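Local coordinates for DSBA-like thioredoxin domain-containing protein (Pseudomonas aeruginosa PAO1, PDB 5HFI), which is a cytosolic disulfide reductase of the thioredoxin superfamily that binds glutathione, consistent with a role in thiol-disulfide exchange, at residues H10-P15 and R39-G44; P98-L103 and E159-H164. All blocks are in the same frame, centred on the assembly; numbering follows the deposited sequence.

Contact 1: residues H10-P15 and R39-G44; sequences HYLYDP and RLHGGG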
loop_
_atom_site.group_PDB
_atom_site.type_symbol
_atom_site.label_atom_id
_atom_site.label_comp_id
_atom_site.label_asym_id
_atom_site.label_seq_id
_atom_site.Cartn_x
_atom_site.Cartn_y
_atom_site.Cartn_z
ATOM N N HIS A 10 -2.003 5.798 -11.713
ATOM C CA HIS A 10 -2.710 5.897 -10.447
ATOM C C HIS A 10 -2.783 4.519 -9.806
ATOM O O HIS A 10 -3.140 3.540 -10.468
ATOM C CB HIS A 10 -4.113 6.466 -10.655
ATOM C CG HIS A 10 -4.124 7.848 -11.235
ATOM N ND1 HIS A 10 -4.153 8.982 -10.451
ATOM C CD2 HIS A 10 -4.118 8.280 -12.519
ATOM C CE1 HIS A 10 -4.157 10.052 -11.225
ATOM N NE2 HIS A 10 -4.138 9.655 -12.484
ATOM N N TYR A 11 -2.435 4.445 -8.523
ATOM C CA TYR A 11 -2.418 3.189 -7.779
ATOM C C TYR A 11 -3.386 3.305 -6.608
ATOM O O TYR A 11 -3.131 4.053 -5.657
ATOM C CB TYR A 11 -1.006 2.855 -7.299
ATOM C CG TYR A 11 -0.904 1.580 -6.482
ATOM C CD1 TYR A 11 -0.018 1.487 -5.418
ATOM C CD2 TYR A 11 -1.690 0.472 -6.777
ATOM C CE1 TYR A 11 0.087 0.328 -4.669
ATOM C CE2 TYR A 11 -1.592 -0.693 -6.030
ATOM C CZ TYR A 11 -0.703 -0.755 -4.977
ATOM O OH TYR A 11 -0.597 -1.904 -4.229
ATOM N N LEU A 12 -4.497 2.577 -6.688
ATOM C CA LEU A 12 -5.446 2.460 -5.587
ATOM C C LEU A 12 -5.056 1.257 -4.737
ATOM O O LEU A 12 -5.045 0.122 -5.228
ATOM C CB LEU A 12 -6.871 2.311 -6.115
ATOM C CG LEU A 12 -7.561 3.583 -6.608
ATOM C CD1 LEU A 12 -8.620 3.248 -7.645
ATOM C CD2 LEU A 12 -8.179 4.325 -5.430
ATOM N N TYR A 13 -4.752 1.501 -3.465
ATOM C CA TYR A 13 -4.165 0.493 -2.599
ATOM C C TYR A 13 -4.823 0.543 -1.228
ATOM O O TYR A 13 -5.570 1.470 -0.899
ATOM C CB TYR A 13 -2.656 0.712 -2.436
ATOM C CG TYR A 13 -2.353 1.907 -1.557
ATOM C CD1 TYR A 13 -2.084 1.747 -0.201
ATOM C CD2 TYR A 13 -2.364 3.195 -2.073
ATOM C CE1 TYR A 13 -1.831 2.829 0.610
ATOM C CE2 TYR A 13 -2.103 4.287 -1.269
ATOM C CZ TYR A 13 -1.839 4.097 0.074
ATOM O OH TYR A 13 -1.583 5.175 0.883
ATOM N N ASP A 14 -4.512 -0.469 -0.415
ATOM C CA ASP A 14 -4.735 -0.389 1.015
ATOM C C ASP A 14 -3.590 -1.120 1.697
ATOM O O ASP A 14 -3.238 -2.237 1.275
ATOM C CB ASP A 14 -6.061 -0.991 1.459
ATOM C CG ASP A 14 -6.355 -0.713 2.910
ATOM O OD1 ASP A 14 -5.962 -1.536 3.766
ATOM O OD2 ASP A 14 -6.941 0.355 3.190
ATOM N N PRO A 15 -2.996 -0.538 2.737
ATOM C CA PRO A 15 -1.825 -1.173 3.363
ATOM C C PRO A 15 -2.100 -2.548 3.956
ATOM O O PRO A 15 -1.159 -3.338 4.093
ATOM C CB PRO A 15 -1.407 -0.172 4.451
ATOM C CG PRO A 15 -2.107 1.104 4.116
ATOM C CD PRO A 15 -3.358 0.728 3.395
ATOM N N ARG A 39 0.958 8.136 -8.767
ATOM C CA ARG A 39 0.165 8.716 -7.688
ATOM C C ARG A 39 -0.448 7.604 -6.851
ATOM O O ARG A 39 -1.019 6.652 -7.397
ATOM C CB ARG A 39 -0.956 9.603 -8.231
ATOM C CG ARG A 39 -0.538 10.570 -9.308
ATOM C CD ARG A 39 -0.047 11.885 -8.747
ATOM N NE ARG A 39 0.124 12.867 -9.814
ATOM C CZ ARG A 39 -0.768 13.805 -10.111
ATOM N NH1 ARG A 39 -1.895 13.893 -9.418
ATOM N NH2 ARG A 39 -0.534 14.654 -11.101
ATOM N N LEU A 40 -0.357 7.737 -5.531
ATOM C CA LEU A 40 -0.924 6.763 -4.607
ATOM C C LEU A 40 -2.286 7.232 -4.112
ATOM O O LEU A 40 -2.466 8.404 -3.769
ATOM C CB LEU A 40 0.009 6.527 -3.415
ATOM C CG LEU A 40 1.068 5.420 -3.519
ATOM C CD1 LEU A 40 1.828 5.456 -4.831
ATOM C CD2 LEU A 40 2.037 5.501 -2.351
ATOM N N HIS A 41 -3.243 6.306 -4.073
ATOM C CA HIS A 41 -4.598 6.585 -3.591
ATOM C C HIS A 41 -4.990 5.510 -2.587
ATOM O O HIS A 41 -5.332 4.389 -2.976
ATOM C CB HIS A 41 -5.601 6.628 -4.736
ATOM C CG HIS A 41 -5.208 7.529 -5.861
ATOM N ND1 HIS A 41 -5.608 8.846 -5.934
ATOM C CD2 HIS A 41 -4.474 7.295 -6.975
ATOM C CE1 HIS A 41 -5.126 9.389 -7.038
ATOM N NE2 HIS A 41 -4.433 8.470 -7.685
ATOM N N GLY A 42 -4.958 5.854 -1.301
ATOM C CA GLY A 42 -5.395 4.925 -0.274
ATOM C C GLY A 42 -6.910 4.892 -0.189
ATOM O O GLY A 42 -7.560 5.934 -0.059
ATOM N N GLY A 43 -7.476 3.687 -0.258
ATOM C CA GLY A 43 -8.916 3.526 -0.304
ATOM C C GLY A 43 -9.608 3.316 1.022
ATOM O O GLY A 43 -10.840 3.386 1.082
ATOM N N GLY A 44 -8.857 3.058 2.090
ATOM C CA GLY A 44 -9.452 2.853 3.397
ATOM C C GLY A 44 -10.282 1.592 3.481
ATOM O O GLY A 44 -11.488 1.649 3.746
HETATM O O HOH W 1 -5.962 3.045 2.497
#
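H10 and H41 meet rim to rim on one face of a parallel strand pair. Their ring planes are turned 33° apart, and ND1 of H10 lies 2.8 Å from NE2 of H41, a nearly straight hydrogen bond (161°) in which either nitrogen could be the donor. The other ring nitrogen, H10 NE2, bonds to E186 OE1, so both have a partner. On the same face, L12 CD2 packs 3.5 Å from H41 CB.

The opposite face carries Y11, Y13 and L40. With chi1 at 73°, CG of Y13 sits between its backbone N and carbonyl carbon, and the ring lies against the neighbouring strand: CA of G42 stands over the ring face, offset toward the rim and 3.8 Å from its centroid, a CH-pi contact, while CE2 is 3.8 Å from L40 CB. Y11 N to R39 O (2.9 Å), H41 N to Y11 O and Y13 N to H41 O fix the parallel register, and G43 N to Y13 O (3.0 Å) carries the pairing past the strand end. There a water bridges D14 OD2 and G44 N; OD2 also accepts from the backbone N of M45, a residue of the glutathione pocket.

The pair forms the opening beta-alpha-beta unit of a thioredoxin fold, with CxxC helix 18-22 after the first strand. Strand 8-13 is an inner strand, between edge strand 37-42 and antiparallel strand 182-186. Helix 159-174 packs on L12 and H41; Y11 and Y13 reach C20, and Y13 also helix 96-109.

Contact 2: residues P98-L103 and E159-H164; sequences PTAAVL and EPLRAH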
loop_
_atom_site.group_PDB
_atom_site.type_symbol
_atom_site.label_atom_id
_atom_site.label_comp_id
_atom_site.label_asym_id
_atom_site.label_seq_id
_atom_site.Cartn_x
_atom_site.Cartn_y
_atom_site.Cartn_z
ATOM N N PRO A 98 -1.820 3.565 9.054
ATOM C CA PRO A 98 -0.773 3.367 8.037
ATOM C C PRO A 98 -0.975 4.224 6.803
ATOM O O PRO A 98 0.009 4.648 6.186
ATOM C CB PRO A 98 -0.868 1.873 7.694
ATOM C CG PRO A 98 -2.137 1.413 8.244
ATOM C CD PRO A 98 -2.452 2.281 9.408
ATOM N N THR A 99 -2.223 4.475 6.401
ATOM C CA THR A 99 -2.436 5.356 5.257
ATOM C C THR A 99 -1.993 6.779 5.575
ATOM O O THR A 99 -1.363 7.439 4.740
ATOM C CB THR A 99 -3.900 5.327 4.818
ATOM O OG1 THR A 99 -4.284 3.977 4.525
ATOM C CG2 THR A 99 -4.095 6.177 3.567
ATOM N N ALA A 100 -2.302 7.266 6.781
ATOM C CA ALA A 100 -1.823 8.584 7.188
ATOM C C ALA A 100 -0.301 8.655 7.171
ATOM O O ALA A 100 0.268 9.701 6.835
ATOM C CB ALA A 100 -2.356 8.936 8.578
ATOM N N ALA A 101 0.374 7.558 7.521
ATOM C CA ALA A 101 1.833 7.540 7.468
ATOM C C ALA A 101 2.333 7.674 6.034
ATOM O O ALA A 101 3.335 8.353 5.780
ATOM C CB ALA A 101 2.366 6.256 8.107
ATOM N N VAL A 102 1.647 7.035 5.086
ATOM C CA VAL A 102 2.011 7.175 3.678
ATOM C C VAL A 102 1.804 8.616 3.226
ATOM O O VAL A 102 2.662 9.208 2.560
ATOM C CB VAL A 102 1.198 6.192 2.815
ATOM C CG1 VAL A 102 1.351 6.517 1.340
ATOM C CG2 VAL A 102 1.608 4.749 3.112
ATOM N N LEU A 103 0.656 9.198 3.582
ATOM C CA LEU A 103 0.398 10.600 3.262
ATOM C C LEU A 103 1.467 11.508 3.852
ATOM O O LEU A 103 1.957 12.423 3.178
ATOM C CB LEU A 103 -0.981 11.012 3.778
ATOM C CG LEU A 103 -2.200 10.533 2.991
ATOM C CD1 LEU A 103 -3.476 11.026 3.657
ATOM C CD2 LEU A 103 -2.120 11.019 1.556
ATOM N N GLU A 159 -8.211 15.636 9.127
ATOM C CA GLU A 159 -9.024 15.965 7.963
ATOM C C GLU A 159 -8.336 15.666 6.631
ATOM O O GLU A 159 -9.049 15.333 5.670
ATOM C CB GLU A 159 -9.442 17.437 8.071
ATOM C CG GLU A 159 -10.645 17.658 8.983
ATOM C CD GLU A 159 -11.917 17.000 8.485
ATOM O OE1 GLU A 159 -12.215 17.103 7.277
ATOM O OE2 GLU A 159 -12.609 16.361 9.301
ATOM N N PRO A 160 -7.001 15.767 6.492
ATOM C CA PRO A 160 -6.375 15.293 5.241
ATOM C C PRO A 160 -6.676 13.839 4.915
ATOM O O PRO A 160 -6.912 13.510 3.747
ATOM C CB PRO A 160 -4.879 15.514 5.500
ATOM C CG PRO A 160 -4.835 16.649 6.448
ATOM C CD PRO A 160 -6.030 16.492 7.336
ATOM N N LEU A 161 -6.667 12.953 5.914
ATOM C CA LEU A 161 -6.897 11.537 5.641
ATOM C C LEU A 161 -8.326 11.276 5.179
ATOM O O LEU A 161 -8.548 10.505 4.238
ATOM C CB LEU A 161 -6.582 10.707 6.883
ATOM C CG LEU A 161 -6.755 9.197 6.729
ATOM C CD1 LEU A 161 -5.837 8.656 5.641
ATOM C CD2 LEU A 161 -6.482 8.502 8.052
ATOM N N ARG A 162 -9.263 11.933 5.821
ATOM C CA ARG A 162 -10.656 11.804 5.491
ATOM C C ARG A 162 -10.908 12.235 4.062
ATOM O O ARG A 162 -11.513 11.555 3.344
ATOM C CB ARG A 162 -11.549 12.647 6.410
ATOM C CG ARG A 162 -12.945 12.804 5.893
ATOM C CD ARG A 162 -13.507 14.222 6.058
ATOM N NE ARG A 162 -13.073 15.234 5.096
ATOM C CZ ARG A 162 -13.531 15.358 3.848
ATOM N NH1 ARG A 162 -13.090 16.317 3.078
ATOM N NH2 ARG A 162 -14.408 14.504 3.347
ATOM N N ALA A 163 -10.380 13.354 3.690
ATOM C CA ALA A 163 -10.505 13.881 2.334
ATOM C C ALA A 163 -9.802 12.989 1.317
ATOM O O ALA A 163 -10.275 12.849 0.183
ATOM C CB ALA A 163 -9.942 15.300 2.269
ATOM N N HIS A 164 -8.673 12.387 1.701
ATOM C CA HIS A 164 -7.975 11.461 0.815
ATOM C C HIS A 164 -8.806 10.209 0.562
ATOM O O HIS A 164 -8.916 9.751 -0.582
ATOM C CB HIS A 164 -6.617 11.093 1.418
ATOM C CG HIS A 164 -5.761 10.246 0.525
ATOM N ND1 HIS A 164 -5.115 10.751 -0.583
ATOM C CD2 HIS A 164 -5.431 8.934 0.587
ATOM C CE1 HIS A 164 -4.429 9.786 -1.169
ATOM N NE2 HIS A 164 -4.604 8.673 -0.479
#
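L103 and H164 form the CH-pi part of this helix-helix contact. Methyl CD2 of L103 sits over the centre of the H164 imidazole, 3.7 Å from the ring centroid and only 9° off the ring normal, so the methyl meets the flat face squarely. The other branch, CD1, packs 3.9 Å from H164 CB, and the leucine therefore touches both the ring and the base of the same side chain. CG of H164 is anti to its backbone N (chi1 -175°), which starts the ring off toward helix 96-109.

Apolar packing supplies the rest. L161 splits its two methyls between partners: CD1 lies 3.7 Å from T99 CG2 and 3.9 Å from L103 CD1, while CD2 approaches A100 CB at 4.2 Å. Those two CD1 distances place the methyl between residues one helical turn apart, and the side chain of L161 crosses those of T99 and L103 at about a right angle. The closest pair of alpha carbons, A100 and L161 at 6.1 Å, marks the same point of approach.

Polar groups here find partners beyond the interface. T99 turns CG2 to L161, while its OG1 bonds to the carbonyl of S95 in the preceding turn; H164 NE2 is the probable acceptor for the backbone N-H of G42.

The two helix segments run nearly perpendicular, at 99°, and their axes come within 10.1 Å of each other. Helix 149-157 packs on A100 and A101, helix 112-124 packs on P98, A101 and V102, and Y13 of strand 8-13 touches T99 and V102, placing this contact in the helical part beside the thioredoxin sheet.

In the fold
Contact 1 closes first: the chain leaves strand 8-13, passes the CxxC helix 18-22, with C17 the site of covalent glutathione attachment, and helix 24-30, then returns as strand 37-42 parallel to the first, a beta-alpha-beta crossover. Contact 2 opens later, from helix 96-109, and closes through a mostly helical excursion with no strand to helix 159-174. The loops are thus in series, neither nested nor crossed. In space they touch: H164 of contact 2 reaches G42 of contact 1, and Y13 OH packs on V102 CG1 at 3.3 Å. Together they tie the edge strand and its inner neighbour to the inserted helices characteristic of DsbA-like proteins.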